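Local coordinates for peptidase M14 domain-containing protein (Shewanella amazonensis, PDB 2QVP) that is an uncharacterised member of the peptidase M14 family, probably acting as a zinc-dependent metallocarboxypeptidase or related hydrolase, at residues A[29-34]-A[52-57]; A[103-108]-A[148-153]. All blocks are in the same frame, centred on the assembly; numbering follows the deposited sequence.

Interaction 1 of 2, residues A[29-34]-A[52-57]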
ATOM      1  N   SER A  29       9.522  15.722   2.691  1.00  7.76           N
ATOM      2  CA  SER A  29      10.009  16.386   3.917  1.00  9.19           C
ATOM      3  C   SER A  29       9.496  15.734   5.202  1.00  9.75           C
ATOM      4  O   SER A  29      10.284  15.415   6.116  1.00  7.49           O
ATOM      5  CB  SER A  29       9.590  17.839   3.916  1.00 13.21           C
ATOM      6  OG  SER A  29      10.327  18.509   2.919  1.00 19.77           O
ATOM      7  N   LEU A  30       8.184  15.489   5.245  1.00  9.12           N
ATOM      8  CA  LEU A  30       7.568  14.891   6.420  1.00 10.76           C
ATOM      9  C   LEU A  30       7.925  13.407   6.574  1.00  8.96           C
ATOM     10  O   LEU A  30       8.035  12.921   7.697  1.00 11.34           O
ATOM     11  CB  LEU A  30       6.051  15.108   6.431  1.00 10.55           C
ATOM     12  CG  LEU A  30       5.610  16.573   6.423  1.00  7.76           C
ATOM     13  CD1 LEU A  30       4.079  16.678   6.260  1.00  8.64           C
ATOM     14  CD2 LEU A  30       6.114  17.368   7.630  1.00  7.75           C
ATOM     15  N   LEU A  31       8.122  12.723   5.462  1.00  8.93           N
ATOM     16  CA  LEU A  31       8.519  11.341   5.458  1.00 10.01           C
ATOM     17  C   LEU A  31       9.933  11.234   6.032  1.00 10.63           C
ATOM     18  O   LEU A  31      10.199  10.294   6.760  1.00  9.67           O
ATOM     19  CB  LEU A  31       8.471  10.768   4.045  1.00 10.86           C
ATOM     20  CG  LEU A  31       8.812   9.267   3.890  1.00 10.74           C
ATOM     21  CD1 LEU A  31       7.796   8.362   4.645  1.00 13.17           C
ATOM     22  CD2 LEU A  31       8.847   8.905   2.469  1.00  6.65           C
ATOM     23  N   ALA A  32      10.824  12.179   5.683  1.00  9.81           N
ATOM     24  CA  ALA A  32      12.188  12.196   6.215  1.00  9.06           C
ATOM     25  C   ALA A  32      12.194  12.382   7.737  1.00  7.99           C
ATOM     26  O   ALA A  32      13.004  11.758   8.427  1.00  5.05           O
ATOM     27  CB  ALA A  32      13.048  13.295   5.542  1.00  9.09           C
ATOM     28  N   ILE A  33      11.326  13.264   8.237  1.00  5.68           N
ATOM     29  CA  ILE A  33      11.161  13.508   9.664  1.00  6.51           C
ATOM     30  C   ILE A  33      10.802  12.220  10.371  1.00  6.52           C
ATOM     31  O   ILE A  33      11.378  11.903  11.401  1.00  7.56           O
ATOM     32  CB  ILE A  33      10.056  14.576   9.970  1.00  5.86           C
ATOM     33  CG1 ILE A  33      10.519  15.989   9.544  1.00  3.56           C
ATOM     34  CG2 ILE A  33       9.673  14.552  11.476  1.00  2.00           C
ATOM     35  CD1 ILE A  33       9.407  17.052   9.435  1.00  2.84           C
ATOM     36  N   GLU A  34       9.854  11.472   9.809  1.00  9.59           N
ATOM     37  CA  GLU A  34       9.453  10.196  10.419  1.00 10.83           C
ATOM     38  C   GLU A  34      10.529   9.122  10.327  1.00 11.72           C
ATOM     39  O   GLU A  34      10.685   8.364  11.281  1.00  8.87           O
ATOM     40  CB  GLU A  34       8.117   9.662   9.839  1.00 11.95           C
ATOM     41  CG  GLU A  34       6.932  10.541  10.134  1.00 11.66           C
ATOM     42  CD  GLU A  34       6.835  10.897  11.604  1.00 22.99           C
ATOM     43  OE1 GLU A  34       7.173  10.041  12.451  1.00 15.41           O
ATOM     44  OE2 GLU A  34       6.440  12.038  11.905  1.00 21.89           O
ATOM     45  N   PRO A  52      12.836   9.937  -5.636  1.00 17.07           N
ATOM     46  CA  PRO A  52      13.251   8.610  -5.217  1.00 16.99           C
ATOM     47  C   PRO A  52      12.104   7.677  -4.889  1.00 16.79           C
ATOM     48  O   PRO A  52      11.092   8.128  -4.351  1.00 17.53           O
ATOM     49  CB  PRO A  52      14.052   8.902  -3.933  1.00 19.84           C
ATOM     50  CG  PRO A  52      13.391  10.171  -3.380  1.00 17.36           C
ATOM     51  CD  PRO A  52      13.032  10.957  -4.571  1.00 17.25           C
ATOM     52  N   LEU A  53      12.258   6.407  -5.270  1.00 17.74           N
ATOM     53  CA  LEU A  53      11.369   5.336  -4.834  1.00 18.55           C
ATOM     54  C   LEU A  53      12.050   4.667  -3.642  1.00 18.76           C
ATOM     55  O   LEU A  53      13.008   3.898  -3.810  1.00 16.64           O
ATOM     56  CB  LEU A  53      11.094   4.274  -5.910  1.00 19.87           C
ATOM     57  CG  LEU A  53      10.078   4.526  -7.006  1.00 25.28           C
ATOM     58  CD1 LEU A  53      10.583   5.625  -7.951  1.00 26.69           C
ATOM     59  CD2 LEU A  53       9.775   3.169  -7.765  1.00 19.88           C
ATOM     60  N   TYR A  54      11.528   4.943  -2.445  1.00 19.24           N
ATOM     61  CA  TYR A  54      12.077   4.415  -1.200  1.00 15.89           C
ATOM     62  C   TYR A  54      11.520   3.099  -0.696  1.00 14.18           C
ATOM     63  O   TYR A  54      10.346   2.785  -0.868  1.00 17.48           O
ATOM     64  CB  TYR A  54      11.814   5.402  -0.032  1.00 17.33           C
ATOM     65  CG  TYR A  54      12.597   6.681  -0.063  1.00 13.27           C
ATOM     66  CD1 TYR A  54      13.986   6.675   0.129  1.00 20.11           C
ATOM     67  CD2 TYR A  54      11.956   7.922  -0.227  1.00 15.26           C
ATOM     68  CE1 TYR A  54      14.719   7.860   0.121  1.00 19.95           C
ATOM     69  CE2 TYR A  54      12.678   9.110  -0.217  1.00 14.89           C
ATOM     70  CZ  TYR A  54      14.061   9.066  -0.068  1.00 14.98           C
ATOM     71  OH  TYR A  54      14.791  10.224  -0.071  1.00 18.29           O
ATOM     72  N   LEU A  55      12.389   2.357  -0.029  1.00 13.04           N
ATOM     73  CA  LEU A  55      12.003   1.230   0.790  1.00 13.56           C
ATOM     74  C   LEU A  55      12.483   1.622   2.185  1.00 12.58           C
ATOM     75  O   LEU A  55      13.677   1.774   2.402  1.00 10.84           O
ATOM     76  CB  LEU A  55      12.667  -0.070   0.362  1.00 11.03           C
ATOM     77  CG  LEU A  55      12.244  -1.250   1.263  1.00 15.51           C
ATOM     78  CD1 LEU A  55      10.739  -1.596   1.027  1.00  5.34           C
ATOM     79  CD2 LEU A  55      13.171  -2.405   1.021  1.00 11.26           C
ATOM     80  N   LEU A  56      11.563   1.802   3.125  1.00 13.15           N
ATOM     81  CA  LEU A  56      11.921   2.167   4.481  1.00 11.25           C
ATOM     82  C   LEU A  56      11.794   0.893   5.290  1.00 13.66           C
ATOM     83  O   LEU A  56      10.788   0.197   5.157  1.00 14.61           O
ATOM     84  CB  LEU A  56      10.981   3.241   5.033  1.00 12.86           C
ATOM     85  CG  LEU A  56      10.878   4.597   4.336  1.00 11.30           C
ATOM     86  CD1 LEU A  56      10.022   5.533   5.150  1.00 14.43           C
ATOM     87  CD2 LEU A  56      12.233   5.223   4.086  1.00 14.50           C
ATOM     88  N   GLN A  57      12.783   0.576   6.120  1.00 11.04           N
ATOM     89  CA  GLN A  57      12.735  -0.633   6.941  1.00 13.25           C
ATOM     90  C   GLN A  57      12.991  -0.278   8.391  1.00 13.47           C
ATOM     91  O   GLN A  57      13.861   0.550   8.687  1.00 15.80           O
ATOM     92  CB  GLN A  57      13.762  -1.661   6.445  1.00 13.74           C
ATOM     93  CG  GLN A  57      13.433  -2.153   5.049  1.00 17.66           C
ATOM     94  CD  GLN A  57      14.241  -3.338   4.609  1.00 18.69           C
ATOM     95  OE1 GLN A  57      15.470  -3.243   4.450  1.00 22.53           O
ATOM     96  NE2 GLN A  57      13.550  -4.468   4.347  1.00 20.10           N
TER

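Interaction 2 of 2, residues A[103-108]-A[148-153]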
ATOM      1  N   SER A 103       8.461  -3.128   6.927  1.00 12.40           N
ATOM      2  CA  SER A 103       8.978  -2.457   5.744  1.00 11.92           C
ATOM      3  C   SER A 103       7.866  -1.664   5.071  1.00 14.09           C
ATOM      4  O   SER A 103       6.673  -2.027   5.160  1.00 11.77           O
ATOM      5  CB  SER A 103       9.576  -3.485   4.805  1.00 13.19           C
ATOM      6  OG  SER A 103      10.603  -4.132   5.513  1.00 10.51           O
ATOM      7  N   VAL A 104       8.230  -0.556   4.419  1.00 10.02           N
ATOM      8  CA  VAL A 104       7.244   0.280   3.793  1.00 12.32           C
ATOM      9  C   VAL A 104       7.740   0.804   2.458  1.00 11.04           C
ATOM     10  O   VAL A 104       8.869   1.177   2.370  1.00  8.58           O
ATOM     11  CB  VAL A 104       6.864   1.490   4.710  1.00 14.28           C
ATOM     12  CG1 VAL A 104       6.033   2.457   3.947  1.00 20.43           C
ATOM     13  CG2 VAL A 104       6.096   1.033   5.969  1.00 18.46           C
ATOM     14  N   LEU A 105       6.888   0.754   1.431  1.00 13.09           N
ATOM     15  CA  LEU A 105       7.111   1.365   0.129  1.00 13.93           C
ATOM     16  C   LEU A 105       6.137   2.560   0.189  1.00 13.91           C
ATOM     17  O   LEU A 105       4.983   2.430  -0.201  1.00 12.90           O
ATOM     18  CB  LEU A 105       6.793   0.401  -1.032  1.00 12.55           C
ATOM     19  CG  LEU A 105       7.825  -0.701  -1.303  1.00 10.98           C
ATOM     20  CD1 LEU A 105       7.313  -1.789  -2.212  1.00  9.75           C
ATOM     21  CD2 LEU A 105       9.138  -0.074  -1.895  1.00 10.41           C
ATOM     22  N   PRO A 106       6.586   3.707   0.726  1.00 14.56           N
ATOM     23  CA  PRO A 106       5.637   4.809   0.941  1.00 14.02           C
ATOM     24  C   PRO A 106       4.994   5.458  -0.303  1.00 13.78           C
ATOM     25  O   PRO A 106       3.839   5.900  -0.227  1.00 13.31           O
ATOM     26  CB  PRO A 106       6.466   5.818   1.753  1.00 12.62           C
ATOM     27  CG  PRO A 106       7.836   5.512   1.502  1.00 15.59           C
ATOM     28  CD  PRO A 106       7.931   4.072   1.210  1.00 14.55           C
ATOM     29  N   LEU A 107       5.732   5.491  -1.414  1.00 13.80           N
ATOM     30  CA  LEU A 107       5.295   6.077  -2.679  1.00 12.06           C
ATOM     31  C   LEU A 107       6.017   5.424  -3.866  1.00 12.42           C
ATOM     32  O   LEU A 107       7.211   5.643  -4.098  1.00 13.35           O
ATOM     33  CB  LEU A 107       5.548   7.580  -2.666  1.00 14.24           C
ATOM     34  CG  LEU A 107       5.189   8.442  -3.877  1.00 12.11           C
ATOM     35  CD1 LEU A 107       3.764   8.168  -4.405  1.00 14.67           C
ATOM     36  CD2 LEU A 107       5.426   9.924  -3.485  1.00 10.85           C
ATOM     37  N   VAL A 108       5.273   4.631  -4.627  1.00 12.08           N
ATOM     38  CA  VAL A 108       5.801   3.929  -5.789  1.00 10.30           C
ATOM     39  C   VAL A 108       5.718   4.752  -7.069  1.00 10.43           C
ATOM     40  O   VAL A 108       6.531   4.580  -7.906  1.00 10.27           O
ATOM     41  CB  VAL A 108       5.095   2.545  -5.949  1.00 13.58           C
ATOM     42  CG1 VAL A 108       5.503   1.826  -7.269  1.00 12.59           C
ATOM     43  CG2 VAL A 108       5.381   1.710  -4.718  1.00 11.31           C
ATOM     44  N   ARG A 148       9.668  -2.228 -12.906  1.00 10.85           N
ATOM     45  CA  ARG A 148      10.965  -2.825 -13.203  0.50 12.57           C
ATOM     46  C   ARG A 148      11.953  -2.566 -12.054  1.00 13.79           C
ATOM     47  O   ARG A 148      12.730  -3.466 -11.691  1.00 16.43           O
ATOM     48  CB  ARG A 148      11.484  -2.360 -14.568  0.50 13.38           C
ATOM     49  CG  ARG A 148      10.642  -2.915 -15.722  0.50 12.02           C
ATOM     50  CD  ARG A 148      11.067  -2.409 -17.097  0.50 13.82           C
ATOM     51  NE  ARG A 148      10.182  -2.960 -18.133  0.50 10.73           N
ATOM     52  CZ  ARG A 148      10.362  -4.105 -18.803  0.50  2.00           C
ATOM     53  NH1 ARG A 148      11.431  -4.882 -18.630  0.50  6.14           N
ATOM     54  NH2 ARG A 148       9.453  -4.478 -19.683  0.50  4.72           N
ATOM     55  N   ILE A 149      11.907  -1.367 -11.459  1.00 13.86           N
ATOM     56  CA  ILE A 149      12.751  -1.029 -10.281  1.00 13.35           C
ATOM     57  C   ILE A 149      12.448  -1.966  -9.106  1.00 11.80           C
ATOM     58  O   ILE A 149      13.379  -2.519  -8.501  1.00 14.51           O
ATOM     59  CB  ILE A 149      12.597   0.448  -9.832  1.00 15.43           C
ATOM     60  CG1 ILE A 149      13.352   1.360 -10.794  1.00 11.92           C
ATOM     61  CG2 ILE A 149      13.063   0.661  -8.325  1.00 12.37           C
ATOM     62  CD1 ILE A 149      13.049   2.804 -10.603  1.00 15.21           C
ATOM     63  N   LEU A 150      11.166  -2.154  -8.795  1.00 10.94           N
ATOM     64  CA  LEU A 150      10.769  -3.055  -7.703  0.50 11.60           C
ATOM     65  C   LEU A 150      11.116  -4.516  -8.002  1.00 12.10           C
ATOM     66  O   LEU A 150      11.542  -5.237  -7.089  1.00 12.81           O
ATOM     67  CB  LEU A 150       9.285  -2.892  -7.333  0.50 13.19           C
ATOM     68  CG  LEU A 150       8.956  -1.842  -6.251  0.50 15.60           C
ATOM     69  CD1 LEU A 150       9.804  -0.569  -6.333  0.50 17.51           C
ATOM     70  CD2 LEU A 150       7.458  -1.538  -6.284  0.50 12.67           C
ATOM     71  N   LEU A 151      10.958  -4.950  -9.265  1.00 11.03           N
ATOM     72  CA  LEU A 151      11.298  -6.336  -9.642  1.00 11.70           C
ATOM     73  C   LEU A 151      12.796  -6.594  -9.543  1.00 12.76           C
ATOM     74  O   LEU A 151      13.209  -7.696  -9.217  1.00 14.30           O
ATOM     75  CB  LEU A 151      10.812  -6.746 -11.035  1.00 11.24           C
ATOM     76  CG  LEU A 151       9.456  -7.425 -11.372  1.00 15.03           C
ATOM     77  CD1 LEU A 151       8.861  -8.195 -10.204  1.00  6.23           C
ATOM     78  CD2 LEU A 151       8.424  -6.505 -12.013  1.00 12.43           C
ATOM     79  N   GLU A 152      13.607  -5.585  -9.832  1.00 13.51           N
ATOM     80  CA  GLU A 152      15.037  -5.699  -9.616  1.00 17.43           C
ATOM     81  C   GLU A 152      15.382  -5.961  -8.137  1.00 15.45           C
ATOM     82  O   GLU A 152      16.452  -6.466  -7.889  1.00 14.29           O
ATOM     83  CB  GLU A 152      15.774  -4.472 -10.142  1.00 16.71           C
ATOM     84  CG  GLU A 152      15.838  -4.444 -11.654  1.00 23.51           C
ATOM     85  CD  GLU A 152      16.247  -3.085 -12.237  1.00 27.83           C
ATOM     86  OE1 GLU A 152      16.459  -2.109 -11.468  1.00 40.84           O
ATOM     87  OE2 GLU A 152      16.344  -3.005 -13.485  1.00 44.21           O
ATOM     88  N   HIS A 153      14.504  -5.613  -7.178  1.00 16.57           N
ATOM     89  CA  HIS A 153      14.737  -5.919  -5.745  1.00 15.62           C
ATOM     90  C   HIS A 153      13.684  -6.895  -5.268  1.00 13.40           C
ATOM     91  O   HIS A 153      13.259  -6.831  -4.128  1.00 14.01           O
ATOM     92  CB  HIS A 153      14.751  -4.635  -4.873  1.00 15.40           C
ATOM     93  CG  HIS A 153      15.699  -3.580  -5.362  1.00 16.17           C
ATOM     94  ND1 HIS A 153      15.373  -2.716  -6.385  1.00 25.50           N
ATOM     95  CD2 HIS A 153      16.944  -3.221  -4.957  1.00 13.00           C
ATOM     96  CE1 HIS A 153      16.378  -1.890  -6.603  1.00 20.65           C
ATOM     97  NE2 HIS A 153      17.341  -2.172  -5.750  1.00 16.32           N
TER

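Interaction 1 of 2, residues A[29-34]-A[52-57]
Leu31 of helix 24-38 lies over strand 51-57 and meets Tyr54 and Leu56, a small worked example of how one helix residue can bridge to two residues of a strand. The setting is the mixed beta-sheet of the alpha/beta M14 zinc peptidase fold, in which strand 51-57 lies next to the edge strand 41-48, with which it forms an antiparallel hairpin. At the start of the segment Pro52 covers one face of the Tyr54 ring, its CB 3.8 Å above the plane and offset toward the rim, while its carbonyl oxygen is hydrogen-bonded to the hydroxyl of Tyr28, one turn before Leu31 on the same helix. Tyr54 points toward the helix, and its CD2 lies 4.2 Å from CD2 of Leu31, which approaches the ring obliquely. Leu55 faces the other way, where it packs on Leu156 and Leu157 of helix 154-160. Leu56 turns back toward helix 24-38. Its CG stands anti to its carbonyl carbon (chi1 -60°), whereas Leu31 extends its CG anti to the backbone N (chi1 -177°), and the two leucines reach toward each other across 9.8 Å between their CA atoms. Pro106 and Leu89 also pack against Leu31. The meeting is tip to tip, with CD1 of Leu31 3.6 Å from CD1 of Leu56.

Interaction 2 of 2, residues A[103-108]-A[148-153]
Val108 and Leu150 bring the backbones nearest, their CA atoms 8.8 Å apart, where the chain leaving strand 101-105 comes alongside the C-terminal part of helix 145-152. One methyl group then does most of the work on the helix side. In the conformer described, CD2 of Leu150 lies 4.1 Å from CD1 of Leu105. The same CD2 of Leu150 is 4.0 Å from CG1 of Val108. Two conformers are modelled for this leucine, so the exact methyl contacts are less certain. The two leucines meet end to end, but Val108 comes in obliquely: with CG1 anti to its backbone N (chi1 173°), it offers both methyls to Leu150, CG2 standing 4.2 Å from the same CD2.

This is helix packing on a strand and the loop that follows it, in the alpha/beta fold of the M14 family. Leu105 belongs to an interior strand, bonded through its backbone to Ile70 and Ala72 of the parallel neighbour, strand 67-72, and Leu45 of strand 41-48 widens the apolar patch by touching Leu105, Ile149 and Leu150. Val108 has a further neighbour in Phe74.

Beyond Leu150, the N of His153 is bonded to the O of Leu150, and His153 takes the N-cap position of helix 154-160. Its ring is tethered to the preceding turn: ND1 donates to the O of Ile149 at 2.9 Å, with an N-H...O angle of 154°. That oxygen lies nearly in the imidazole plane, while the nitrogen is tilted 26° from the carbonyl plane of Ile149.

The two contacts follow one another along the chain, interaction 1 closing before interaction 2 opens, and their centres lie 12 Å apart. They share the central sheet, in which strands 51-57 and 101-105 are antiparallel neighbours. The join is direct: the O of Leu56 and the N of Val104 are 2.8 Å apart, a probable hydrogen bond, and NE2 of Gln57 probably bonds to OG of Ser103. Interaction 1 attaches helix 24-38 to one face of the sheet, and interaction 2 attaches helix 145-152 to the other. Together they sample both helical layers of the three-layer fold at adjacent strands, away from the predicted active-site residue Glu245.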